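Local coordinates for uncharacterized protein (Xanthomonas axonopodis pv. citri, PDB 3OV5), which is the globular domain of VirB7, a component of the bacterial type IV secretion system that probably takes part in protein transport at the outer membrane, at residues A[38-44]-A[62-66]. Sequence-based numbering, arbitrary orientation.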
loop_
_atom_site.group_PDB
_atom_site.type_symbol
_atom_site.label_atom_id
_atom_site.label_comp_id
_atom_site.label_asym_id
_atom_site.label_seq_id
_atom_site.Cartn_x
_atom_site.Cartn_y
_atom_site.Cartn_z
ATOM N N TYR A 38 10.555 -2.451 -0.503
ATOM C CA TYR A 38 10.593 -3.506 0.517
ATOM C C TYR A 38 9.842 -4.692 0.005
ATOM O O TYR A 38 8.815 -4.562 -0.681
ATOM C CB TYR A 38 9.907 -3.056 1.825
ATOM C CG TYR A 38 10.711 -2.015 2.506
ATOM C CD1 TYR A 38 11.923 -2.356 3.142
ATOM C CD2 TYR A 38 10.335 -0.687 2.491
ATOM C CE1 TYR A 38 12.722 -1.421 3.707
ATOM C CE2 TYR A 38 11.143 0.259 3.108
ATOM C CZ TYR A 38 12.329 -0.122 3.695
ATOM O OH TYR A 38 13.132 0.791 4.296
ATOM N N THR A 39 10.296 -5.886 0.361
ATOM C CA THR A 39 9.523 -7.060 0.051
ATOM C C THR A 39 8.193 -6.997 0.804
ATOM O O THR A 39 8.064 -6.353 1.845
ATOM C CB THR A 39 10.296 -8.326 0.342
ATOM O OG1 THR A 39 9.706 -9.377 -0.423
ATOM C CG2 THR A 39 10.231 -8.685 1.756
ATOM N N LEU A 40 7.198 -7.708 0.281
ATOM C CA LEU A 40 5.974 -7.936 1.013
ATOM C C LEU A 40 6.249 -8.907 2.147
ATOM O O LEU A 40 6.805 -9.998 1.918
ATOM C CB LEU A 40 4.895 -8.520 0.084
ATOM C CG LEU A 40 4.505 -7.586 -1.066
ATOM C CD1 LEU A 40 3.523 -8.259 -2.024
ATOM C CD2 LEU A 40 3.897 -6.302 -0.558
ATOM N N ILE A 41 5.822 -8.558 3.353
ATOM C CA ILE A 41 5.940 -9.472 4.489
ATOM C C ILE A 41 4.647 -10.231 4.699
ATOM O O ILE A 41 3.577 -9.811 4.249
ATOM C CB ILE A 41 6.412 -8.728 5.767
ATOM C CG1 ILE A 41 5.466 -7.589 6.154
ATOM C CG2 ILE A 41 7.798 -8.199 5.533
ATOM C CD1 ILE A 41 5.762 -7.078 7.575
ATOM N N GLY A 42 4.754 -11.371 5.368
ATOM C CA GLY A 42 3.615 -12.252 5.573
ATOM C C GLY A 42 2.291 -11.596 5.909
ATOM O O GLY A 42 1.290 -11.979 5.333
ATOM N N PRO A 43 2.246 -10.636 6.859
ATOM C CA PRO A 43 0.981 -9.999 7.237
ATOM C C PRO A 43 0.219 -9.347 6.081
ATOM O O PRO A 43 -0.985 -9.139 6.195
ATOM C CB PRO A 43 1.405 -8.968 8.315
ATOM C CG PRO A 43 2.670 -9.401 8.809
ATOM C CD PRO A 43 3.336 -10.268 7.781
ATOM N N VAL A 44 0.908 -8.996 4.997
ATOM C CA VAL A 44 0.196 -8.447 3.845
ATOM C C VAL A 44 -0.809 -9.462 3.279
ATOM O O VAL A 44 -1.811 -9.065 2.676
ATOM C CB VAL A 44 1.190 -7.980 2.746
ATOM C CG1 VAL A 44 0.499 -7.453 1.538
ATOM C CG2 VAL A 44 2.139 -6.946 3.260
ATOM N N VAL A 62 0.907 -2.610 8.643
ATOM C CA VAL A 62 1.927 -3.635 8.457
ATOM C C VAL A 62 3.323 -3.034 8.431
ATOM O O VAL A 62 4.266 -3.648 8.939
ATOM C CB VAL A 62 1.630 -4.446 7.180
ATOM C CG1 VAL A 62 2.780 -5.348 6.836
ATOM C CG2 VAL A 62 0.335 -5.253 7.333
ATOM N N TYR A 63 3.457 -1.842 7.809
ATOM C CA TYR A 63 4.756 -1.195 7.654
ATOM C C TYR A 63 5.005 -0.084 8.679
ATOM O O TYR A 63 6.043 0.575 8.638
ATOM C CB TYR A 63 4.960 -0.719 6.190
ATOM C CG TYR A 63 5.189 -1.885 5.262
ATOM C CD1 TYR A 63 4.116 -2.580 4.709
ATOM C CD2 TYR A 63 6.489 -2.330 4.994
ATOM C CE1 TYR A 63 4.340 -3.715 3.914
ATOM C CE2 TYR A 63 6.721 -3.468 4.187
ATOM C CZ TYR A 63 5.627 -4.145 3.665
ATOM O OH TYR A 63 5.778 -5.293 2.898
ATOM N N ALA A 64 4.107 0.094 9.647
ATOM C CA ALA A 64 4.247 1.167 10.640
ATOM C C ALA A 64 5.509 1.022 11.460
ATOM O O ALA A 64 6.129 2.035 11.805
ATOM C CB ALA A 64 3.039 1.213 11.558
ATOM N N ALA A 65 5.868 -0.212 11.839
ATOM C CA ALA A 65 7.046 -0.390 12.709
ATOM C C ALA A 65 8.339 -0.093 11.973
ATOM O O ALA A 65 9.370 0.124 12.630
ATOM C CB ALA A 65 7.072 -1.798 13.294
ATOM N N GLN A 66 8.311 -0.082 10.645
ATOM C CA GLN A 66 9.414 0.390 9.807
ATOM C C GLN A 66 9.429 1.916 9.646
ATOM O O GLN A 66 10.325 2.457 9.027
ATOM C CB GLN A 66 9.314 -0.348 8.460
ATOM C CG GLN A 66 10.413 -0.136 7.455
ATOM C CD GLN A 66 11.761 -0.688 7.861
ATOM O OE1 GLN A 66 12.044 -0.944 9.018
ATOM N NE2 GLN A 66 12.604 -0.936 6.887
#
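A hydrogen bond joins residues 38-44 to residues 62-66: the hydroxyl OH of Tyr63 donates to the backbone carbonyl O of Thr39, 2.7 Å away, with the acceptor near the plane of the phenol ring. The phenol thus reaches from residues 62-66 to the main chain of the loop, where its OH also lies 3.3 Å from CA of Leu40. Nonpolar contacts flank this bond. Tyr63 CE2 meets CB of Tyr38 at 4.0 Å, and Tyr63 CE1 meets CG2 of Val44, also at 4.0 Å, so the ring is held between the two ends of the loop segment, with Ile41 CG1 4.3 Å from Tyr63 CZ. The preceding residue, Val62, makes a second cluster: its CG1 touches CD1 of Ile41 at 3.5 Å and CG2 of Val44 at 4.0 Å, while its CG2 packs on CB of Pro43 at 4.0 Å. The chain is of the N0 type found in outer membrane transport proteins, with helices beside a three-stranded mixed sheet; here the connection from strand 29-32 to strand 48-49 runs past helix 52-63. Helix 15-24 lines the same region, Leu15 touching Tyr63 and Met18 touching Leu40 and Val44. Within the loop, Val44 N donates to Ile41 O at 2.9 Å as the backbone enters the 3-10 turn at Gly42. At the Tyr38 end, CG of Gln66 lies over one face of the Tyr38 ring, and Gln66 NE2 comes to 3.2 Å from Tyr38 OH.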